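CYTH domain-containing protein (Pyrococcus horikoshii, PDB 2DC4) is of unknown function but probably binds triphosphate-bearing substrates within a barrel-shaped tunnel, as other CYTH-domain proteins do. Local coordinates at residues A[46-49]-A[54-57]; A[108-113]-A[137-142]; A[41-46]-A[156-161]. All coordinates share one frame; numbering follows the deposited sequence.

Contact 1 of 3, residues A[46-49]-A[54-57]; sequences VRKI and KSYI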
loop_
_atom_site.group_PDB
_atom_site.type_symbol
_atom_site.label_atom_id
_atom_site.label_comp_id
_atom_site.label_asym_id
_atom_site.label_seq_id
_atom_site.Cartn_x
_atom_site.Cartn_y
_atom_site.Cartn_z
ATOM N N VAL A 46 4.968 2.323 7.910
ATOM C CA VAL A 46 4.715 0.994 7.388
ATOM C C VAL A 46 4.949 0.095 8.592
ATOM O O VAL A 46 6.039 0.083 9.166
ATOM C CB VAL A 46 5.700 0.597 6.280
ATOM C CG1 VAL A 46 5.517 -0.876 5.939
ATOM C CG2 VAL A 46 5.480 1.465 5.052
ATOM N N ARG A 47 3.919 -0.642 8.982
ATOM C CA ARG A 47 4.016 -1.535 10.132
ATOM C C ARG A 47 4.067 -3.009 9.763
ATOM O O ARG A 47 3.346 -3.466 8.877
ATOM C CB ARG A 47 2.825 -1.315 11.071
ATOM C CG ARG A 47 2.657 -2.416 12.121
ATOM C CD ARG A 47 1.611 -2.044 13.173
ATOM N NE ARG A 47 2.021 -0.872 13.941
ATOM C CZ ARG A 47 1.222 -0.197 14.765
ATOM N NH1 ARG A 47 -0.038 -0.573 14.930
ATOM N NH2 ARG A 47 1.685 0.858 15.420
ATOM N N LYS A 48 4.944 -3.732 10.454
ATOM C CA LYS A 48 5.088 -5.173 10.304
ATOM C C LYS A 48 4.802 -5.792 11.671
ATOM O O LYS A 48 5.366 -5.364 12.679
ATOM C CB LYS A 48 6.514 -5.542 9.886
ATOM C CG LYS A 48 6.850 -5.199 8.457
ATOM C CD LYS A 48 8.291 -5.554 8.110
ATOM C CE LYS A 48 9.287 -4.589 8.746
ATOM N NZ LYS A 48 10.686 -4.858 8.308
ATOM N N ILE A 49 3.903 -6.769 11.712
ATOM C CA ILE A 49 3.598 -7.459 12.957
ATOM C C ILE A 49 4.256 -8.803 12.720
ATOM O O ILE A 49 3.707 -9.678 12.062
ATOM C CB ILE A 49 2.098 -7.631 13.166
ATOM C CG1 ILE A 49 1.401 -6.275 13.006
ATOM C CG2 ILE A 49 1.834 -8.178 14.574
ATOM C CD1 ILE A 49 -0.103 -6.321 13.215
ATOM N N LYS A 54 1.149 -10.021 9.595
ATOM C CA LYS A 54 0.380 -8.920 9.010
ATOM C C LYS A 54 1.229 -7.665 8.799
ATOM O O LYS A 54 2.171 -7.410 9.551
ATOM C CB LYS A 54 -0.803 -8.567 9.912
ATOM C CG LYS A 54 -1.898 -9.619 9.986
ATOM C CD LYS A 54 -2.655 -9.712 8.671
ATOM C CE LYS A 54 -3.990 -10.411 8.866
ATOM N NZ LYS A 54 -4.755 -10.511 7.590
ATOM N N SER A 55 0.898 -6.891 7.766
ATOM C CA SER A 55 1.613 -5.651 7.474
ATOM C C SER A 55 0.597 -4.596 7.073
ATOM O O SER A 55 -0.439 -4.919 6.478
ATOM C CB SER A 55 2.624 -5.842 6.334
ATOM O OG SER A 55 3.615 -6.789 6.690
ATOM N N TYR A 56 0.885 -3.343 7.411
ATOM C CA TYR A 56 -0.022 -2.240 7.096
ATOM C C TYR A 56 0.679 -0.951 6.704
ATOM O O TYR A 56 1.847 -0.729 7.019
ATOM C CB TYR A 56 -0.898 -1.889 8.314
ATOM C CG TYR A 56 -1.725 -3.020 8.849
ATOM C CD1 TYR A 56 -1.185 -3.950 9.739
ATOM C CD2 TYR A 56 -3.039 -3.196 8.423
ATOM C CE1 TYR A 56 -1.942 -5.033 10.188
ATOM C CE2 TYR A 56 -3.799 -4.270 8.862
ATOM C CZ TYR A 56 -3.248 -5.186 9.739
ATOM O OH TYR A 56 -4.002 -6.259 10.141
ATOM N N ILE A 57 -0.049 -0.103 5.991
ATOM C CA ILE A 57 0.453 1.224 5.686
ATOM C C ILE A 57 -0.515 2.060 6.503
ATOM O O ILE A 57 -1.729 1.832 6.448
ATOM C CB ILE A 57 0.306 1.625 4.211
ATOM C CG1 ILE A 57 1.298 0.831 3.360
ATOM C CG2 ILE A 57 0.534 3.139 4.070
ATOM C CD1 ILE A 57 1.272 1.185 1.875
#

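Contact 2 of 3, residues A[108-113]-A[137-142]; sequences NNVTFE and KKIIWD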
loop_
_atom_site.group_PDB
_atom_site.type_symbol
_atom_site.label_atom_id
_atom_site.label_comp_id
_atom_site.label_asym_id
_atom_site.label_seq_id
_atom_site.Cartn_x
_atom_site.Cartn_y
_atom_site.Cartn_z
ATOM N N ASN A 108 -15.659 -3.478 26.494
ATOM C CA ASN A 108 -16.721 -2.707 25.865
ATOM C C ASN A 108 -16.152 -1.911 24.690
ATOM O O ASN A 108 -15.500 -2.473 23.810
ATOM C CB ASN A 108 -17.371 -1.770 26.885
ATOM C CG ASN A 108 -17.931 -2.515 28.080
ATOM O OD1 ASN A 108 -18.660 -3.495 27.926
ATOM N ND2 ASN A 108 -17.594 -2.054 29.282
ATOM N N ASN A 109 -16.387 -0.603 24.681
ATOM C CA ASN A 109 -15.909 0.247 23.599
ATOM C C ASN A 109 -14.514 0.805 23.869
ATOM O O ASN A 109 -14.050 1.706 23.174
ATOM C CB ASN A 109 -16.892 1.392 23.375
ATOM C CG ASN A 109 -17.030 2.284 24.587
ATOM O OD1 ASN A 109 -16.984 1.818 25.731
ATOM N ND2 ASN A 109 -17.213 3.574 24.348
ATOM N N VAL A 110 -13.854 0.260 24.881
ATOM C CA VAL A 110 -12.507 0.702 25.234
ATOM C C VAL A 110 -11.476 -0.361 24.893
ATOM O O VAL A 110 -11.700 -1.552 25.106
ATOM C CB VAL A 110 -12.402 1.021 26.745
ATOM C CG1 VAL A 110 -10.939 1.235 27.147
ATOM C CG2 VAL A 110 -13.215 2.266 27.062
ATOM N N THR A 111 -10.346 0.084 24.357
ATOM C CA THR A 111 -9.261 -0.814 24.014
ATOM C C THR A 111 -8.026 -0.364 24.778
ATOM O O THR A 111 -7.701 0.825 24.814
ATOM C CB THR A 111 -8.952 -0.780 22.502
ATOM O OG1 THR A 111 -10.107 -1.212 21.773
ATOM C CG2 THR A 111 -7.775 -1.696 22.172
ATOM N N PHE A 112 -7.364 -1.321 25.414
ATOM C CA PHE A 112 -6.151 -1.038 26.157
ATOM C C PHE A 112 -4.990 -1.576 25.344
ATOM O O PHE A 112 -4.996 -2.740 24.943
ATOM C CB PHE A 112 -6.158 -1.746 27.517
ATOM C CG PHE A 112 -7.311 -1.369 28.398
ATOM C CD1 PHE A 112 -8.499 -2.094 28.360
ATOM C CD2 PHE A 112 -7.214 -0.281 29.259
ATOM C CE1 PHE A 112 -9.577 -1.739 29.167
ATOM C CE2 PHE A 112 -8.284 0.085 30.071
ATOM C CZ PHE A 112 -9.470 -0.644 30.026
ATOM N N GLU A 113 -4.003 -0.731 25.079
ATOM C CA GLU A 113 -2.824 -1.182 24.350
ATOM C C GLU A 113 -1.654 -0.940 25.291
ATOM O O GLU A 113 -1.230 0.199 25.479
ATOM C CB GLU A 113 -2.630 -0.390 23.053
ATOM C CG GLU A 113 -3.850 -0.403 22.126
ATOM C CD GLU A 113 -3.582 0.248 20.783
ATOM O OE1 GLU A 113 -2.938 1.317 20.745
ATOM O OE2 GLU A 113 -4.032 -0.307 19.761
ATOM N N LYS A 137 -13.406 11.151 25.649
ATOM C CA LYS A 137 -12.361 11.464 26.615
ATOM C C LYS A 137 -12.860 11.252 28.036
ATOM O O LYS A 137 -12.093 10.867 28.912
ATOM C CB LYS A 137 -11.867 12.900 26.430
ATOM C CG LYS A 137 -11.100 13.107 25.135
ATOM C CD LYS A 137 -10.341 14.426 25.123
ATOM C CE LYS A 137 -9.509 14.558 23.858
ATOM N NZ LYS A 137 -8.640 15.768 23.877
ATOM N N LYS A 138 -14.148 11.496 28.267
ATOM C CA LYS A 138 -14.724 11.302 29.594
ATOM C C LYS A 138 -14.697 9.819 29.947
ATOM O O LYS A 138 -14.458 9.440 31.099
ATOM C CB LYS A 138 -16.167 11.818 29.634
ATOM C CG LYS A 138 -16.302 13.318 29.415
ATOM C CD LYS A 138 -17.761 13.750 29.484
ATOM C CE LYS A 138 -17.901 15.259 29.349
ATOM N NZ LYS A 138 -19.314 15.701 29.517
ATOM N N ILE A 139 -14.937 8.975 28.949
ATOM C CA ILE A 139 -14.928 7.537 29.173
ATOM C C ILE A 139 -13.506 7.074 29.465
ATOM O O ILE A 139 -13.276 6.275 30.371
ATOM C CB ILE A 139 -15.464 6.773 27.945
ATOM C CG1 ILE A 139 -16.953 7.072 27.758
ATOM C CG2 ILE A 139 -15.238 5.277 28.121
ATOM C CD1 ILE A 139 -17.548 6.449 26.506
ATOM N N ILE A 140 -12.557 7.584 28.689
ATOM C CA ILE A 140 -11.160 7.221 28.875
ATOM C C ILE A 140 -10.707 7.590 30.277
ATOM O O ILE A 140 -10.049 6.800 30.945
ATOM C CB ILE A 140 -10.256 7.921 27.839
ATOM C CG1 ILE A 140 -10.464 7.268 26.469
ATOM C CG2 ILE A 140 -8.786 7.840 28.271
ATOM C CD1 ILE A 140 -9.713 7.920 25.335
ATOM N N TRP A 141 -11.071 8.784 30.733
ATOM C CA TRP A 141 -10.655 9.187 32.070
ATOM C C TRP A 141 -11.330 8.417 33.206
ATOM O O TRP A 141 -10.721 8.207 34.252
ATOM C CB TRP A 141 -10.799 10.704 32.235
ATOM C CG TRP A 141 -9.614 11.392 31.634
ATOM C CD1 TRP A 141 -9.544 12.006 30.415
ATOM C CD2 TRP A 141 -8.284 11.398 32.163
ATOM N NE1 TRP A 141 -8.247 12.384 30.149
ATOM C CE2 TRP A 141 -7.455 12.023 31.207
ATOM C CE3 TRP A 141 -7.714 10.928 33.353
ATOM C CZ2 TRP A 141 -6.079 12.192 31.404
ATOM C CZ3 TRP A 141 -6.342 11.096 33.549
ATOM C CH2 TRP A 141 -5.545 11.723 32.576
ATOM N N ASP A 142 -12.567 7.968 33.011
ATOM C CA ASP A 142 -13.219 7.183 34.054
ATOM C C ASP A 142 -12.462 5.862 34.189
ATOM O O ASP A 142 -12.257 5.350 35.294
ATOM C CB ASP A 142 -14.686 6.902 33.704
ATOM C CG ASP A 142 -15.585 8.090 33.971
ATOM O OD1 ASP A 142 -15.318 8.831 34.941
ATOM O OD2 ASP A 142 -16.568 8.272 33.223
#

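Contact 3 of 3, residues A[41-46]-A[156-161]; sequences PKLLRV and PKLYIE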
loop_
_atom_site.group_PDB
_atom_site.type_symbol
_atom_site.label_atom_id
_atom_site.label_comp_id
_atom_site.label_asym_id
_atom_site.label_seq_id
_atom_site.Cartn_x
_atom_site.Cartn_y
_atom_site.Cartn_z
ATOM N N PRO A 41 0.910 18.396 10.801
ATOM C CA PRO A 41 1.009 17.397 11.867
ATOM C C PRO A 41 0.654 16.005 11.347
ATOM O O PRO A 41 -0.129 15.287 11.968
ATOM C CB PRO A 41 -0.020 17.891 12.863
ATOM C CG PRO A 41 -1.145 18.266 11.942
ATOM C CD PRO A 41 -0.453 18.953 10.757
ATOM N N LYS A 42 1.231 15.627 10.212
ATOM C CA LYS A 42 0.938 14.332 9.612
ATOM C C LYS A 42 1.981 13.255 9.904
ATOM O O LYS A 42 3.157 13.552 10.112
ATOM C CB LYS A 42 0.771 14.503 8.101
ATOM C CG LYS A 42 -0.280 15.542 7.738
ATOM C CD LYS A 42 -0.327 15.802 6.245
ATOM C CE LYS A 42 -1.335 16.889 5.917
ATOM N NZ LYS A 42 -2.703 16.531 6.393
ATOM N N LEU A 43 1.528 12.002 9.910
ATOM C CA LEU A 43 2.384 10.844 10.170
ATOM C C LEU A 43 2.182 9.791 9.089
ATOM O O LEU A 43 1.083 9.640 8.562
ATOM C CB LEU A 43 2.032 10.210 11.519
ATOM C CG LEU A 43 2.198 11.031 12.797
ATOM C CD1 LEU A 43 1.530 10.293 13.957
ATOM C CD2 LEU A 43 3.673 11.250 13.075
ATOM N N LEU A 44 3.244 9.060 8.772
ATOM C CA LEU A 44 3.175 7.992 7.778
ATOM C C LEU A 44 4.110 6.879 8.209
ATOM O O LEU A 44 5.281 7.119 8.505
ATOM C CB LEU A 44 3.600 8.489 6.390
ATOM C CG LEU A 44 3.622 7.432 5.272
ATOM C CD1 LEU A 44 2.227 6.859 5.065
ATOM C CD2 LEU A 44 4.133 8.063 3.988
ATOM N N ARG A 45 3.604 5.654 8.243
ATOM C CA ARG A 45 4.458 4.546 8.631
ATOM C C ARG A 45 4.026 3.251 7.981
ATOM O O ARG A 45 2.882 3.102 7.543
ATOM C CB ARG A 45 4.433 4.350 10.150
ATOM C CG ARG A 45 3.126 3.765 10.637
ATOM C CD ARG A 45 3.041 3.612 12.146
ATOM N NE ARG A 45 1.737 3.068 12.512
ATOM C CZ ARG A 45 1.020 3.473 13.553
ATOM N NH1 ARG A 45 1.479 4.433 14.344
ATOM N NH2 ARG A 45 -0.165 2.926 13.792
ATOM N N VAL A 46 4.968 2.323 7.910
ATOM C CA VAL A 46 4.715 0.994 7.388
ATOM C C VAL A 46 4.949 0.095 8.592
ATOM O O VAL A 46 6.039 0.083 9.166
ATOM C CB VAL A 46 5.700 0.597 6.280
ATOM C CG1 VAL A 46 5.517 -0.876 5.939
ATOM C CG2 VAL A 46 5.480 1.465 5.052
ATOM N N PRO A 156 2.176 13.051 26.330
ATOM C CA PRO A 156 1.677 13.629 25.078
ATOM C C PRO A 156 2.463 13.238 23.827
ATOM O O PRO A 156 1.895 13.102 22.745
ATOM C CB PRO A 156 1.754 15.138 25.332
ATOM C CG PRO A 156 1.897 15.267 26.830
ATOM C CD PRO A 156 2.751 14.096 27.187
ATOM N N LYS A 157 3.770 13.057 23.977
ATOM C CA LYS A 157 4.618 12.726 22.839
ATOM C C LYS A 157 4.260 11.440 22.106
ATOM O O LYS A 157 3.808 10.465 22.705
ATOM C CB LYS A 157 6.081 12.661 23.277
ATOM C CG LYS A 157 6.670 13.999 23.705
ATOM C CD LYS A 157 8.149 13.854 24.045
ATOM C CE LYS A 157 8.795 15.203 24.309
ATOM N NZ LYS A 157 10.260 15.073 24.567
ATOM N N LEU A 158 4.471 11.456 20.794
ATOM C CA LEU A 158 4.207 10.293 19.954
ATOM C C LEU A 158 5.372 9.325 20.124
ATOM O O LEU A 158 6.467 9.729 20.501
ATOM C CB LEU A 158 4.109 10.724 18.491
ATOM C CG LEU A 158 3.116 11.849 18.202
ATOM C CD1 LEU A 158 3.251 12.292 16.749
ATOM C CD2 LEU A 158 1.703 11.369 18.498
ATOM N N TYR A 159 5.144 8.049 19.839
ATOM C CA TYR A 159 6.198 7.058 19.976
ATOM C C TYR A 159 7.420 7.373 19.127
ATOM O O TYR A 159 8.546 7.124 19.548
ATOM C CB TYR A 159 5.661 5.666 19.633
ATOM C CG TYR A 159 4.760 5.109 20.708
ATOM C CD1 TYR A 159 3.503 4.589 20.399
ATOM C CD2 TYR A 159 5.156 5.125 22.046
ATOM C CE1 TYR A 159 2.656 4.106 21.407
ATOM C CE2 TYR A 159 4.324 4.647 23.051
ATOM C CZ TYR A 159 3.076 4.142 22.726
ATOM O OH TYR A 159 2.243 3.698 23.733
ATOM N N ILE A 160 7.205 7.924 17.937
ATOM C CA ILE A 160 8.330 8.250 17.072
ATOM C C ILE A 160 9.170 9.386 17.681
ATOM O O ILE A 160 10.357 9.521 17.383
ATOM C CB ILE A 160 7.837 8.600 15.629
ATOM C CG1 ILE A 160 9.034 8.789 14.689
ATOM C CG2 ILE A 160 6.954 9.842 15.656
ATOM C CD1 ILE A 160 9.941 7.566 14.580
ATOM N N GLU A 161 8.560 10.181 18.560
ATOM C CA GLU A 161 9.275 11.274 19.228
ATOM C C GLU A 161 9.912 10.789 20.539
ATOM O O GLU A 161 10.846 11.407 21.051
ATOM C CB GLU A 161 8.320 12.434 19.548
ATOM C CG GLU A 161 7.540 12.994 18.361
ATOM C CD GLU A 161 6.594 14.127 18.751
ATOM O OE1 GLU A 161 5.777 13.949 19.687
ATOM O OE2 GLU A 161 6.662 15.201 18.112
#

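Contact 1 of 3, residues A[46-49]-A[54-57]
This is an antiparallel β-hairpin contact, V46-I49 against K54-I57, joining two adjacent strands of the closed barrel; the short segments run 168° apart in direction with axes 4.7 Å from each other. R47 and Y56 form a hydrogen-bonded pair: R47 N donates to Y56 O over 2.9 Å, and Y56 N returns the same length to R47 O. V46/I57 and K48/S55 are non-hydrogen-bonded pairs, and here CA-H groups fill in, the closer being S55 CA to R47 O at 3.1 Å. Toward the turn, I49 N reaches K54 O at 2.8 Å with an N-H...O angle of 166°.

The side-chain contact is diagonal. I49 CG1 stands anti to the carbonyl carbon and the chain is extended beyond it (chi2 -179°), which carries CD1 across the strand boundary to Y56. CD1 meets the edge of the phenol ring at CE1, 3.8 Å away and near the ring plane, so this is edge packing and no stack over a face. The same methyl lies 4.1 Å from K54 CB. On the other side of the sheet, K48 CG passes 4.0 Å from S55 OG.

That second surface, carrying V46, K48 and S55, packs on helix 80-89 outside the barrel, while I57 also touches L86 of the second subunit. R47 lies on the opposite face, near R45, K100 and D33, a basic lining consistent with the anion-binding tunnel of the CYTH family.

The chemistry thus divides the work: backbone bonds set the register, one isoleucine methyl packs against the Y56 ring edge, and the charged ends have their acidic partners on adjoining strands, R47 with D33 and K48 with E32 on 24-36, K54 with E76 on 69-76.

Contact 2 of 3, residues A[108-113]-A[137-142]
Apolar contact comes first: V110 CG2, from the start of strand 110-117, meets I139 CG2 on helix 133-146 at 3.8 Å. The two side chains lie antiparallel and overlap at these branch methyls. V110 has its CG1 anti to the backbone N (chi1 170°); that methyl packs within its own strand, 3.7 Å above one face of the F112 ring and nearer its margin than its centre, while CG2 is left to meet the helix.

The polar-to-apolar contact lies beside it. I139 extends CD1 through a straight chi2 of 175° to N109 ND2, 3.6 Å away, each side chain reaching toward the other. This is van der Waals contact of an amide nitrogen with a methyl.

Backbone hydrogen bonds run elsewhere: along the helix, W141 N to K137 O at 2.9 Å, and from T111 and E113 to the neighbouring strand 121-128.

Helix 133-146 thus packs on the outside of the antiparallel barrel, I139 at strand 110-117 and I140 at strands 121-128 and 2-8. With 120 Å² buried, the chemistry implies a small, nondirectional contact, made by van der Waals touch and burial of apolar surface, one of several that seat this helix.

Contact 3 of 3, residues A[41-46]-A[156-161]
The hydroxyl oxygen OH of Y159 is hydrogen-bonded to both D125 OD2 and N115 ND2, and this anchors the residue that directly follows L158, the leucine that meets L43 across the contact. The turn into helix 159-162 has further fixings of its own. L158 occupies the N-cap position, and its backbone N bonds E161 OE1 at 3.0 Å with a nearly straight N-H...O angle of 171°. The carboxylate is met on its anti side, 20° out of plane. E161 N in turn reaches L158 O at 2.9 Å. An N3 glutamate holding the N-cap amide is one half of a capping box; the reciprocal side-chain bond cannot form, since the leucine side chain has no acceptor.

Across the segments the contact is aliphatic. L43 and L158 point at each other tip to tip, and L158 CD1 sits between the two arms of the L43 fork, 3.8 Å from CD1 and equally 3.8 Å from CD2. Each leucine has CG anti to its carbonyl carbon (chi1 -62° in L43), which swings the fork away from its own carbonyl. I160 adds a looser touch, its CG2 lying 4.4 Å from L43 CD2. R45, two residues on, also directs its CB toward the helical segment, but its guanidinium bonds Y35 OH.

Y159 makes a cation-pi contact with K6 and packs on V98 and K100, so the C-terminal turn rests against several barrel strands at once. A short C-terminal helix lying against the inner wall of a closed eight-stranded antiparallel barrel, among lysine, arginine and acidic side chains, is consistent with the tunnel fold of the CYTH family.

In the fold
From the N terminus, strand 42-49 supplies the first segment of both contact 1 and contact 3, which share V46. Contact 1 closes at once, across a four-residue turn, and makes strands 42-49 and 54-62 neighbours in the sheet. Contact 2 follows it in series, joining strand 110-117 to helix 133-146 over 23 intervening residues. Contact 3 closes last, over 109 residues, so contact 2 falls wholly within its span, and contact 1 also closes within it, sharing its start. Contacts 1 and 2 lie on opposite sides of the chain's centre, with centres 25 Å apart. Contact 1 builds a hairpin of the sheet, and contacts 2 and 3 set an outer helix and the C-terminal turn against it.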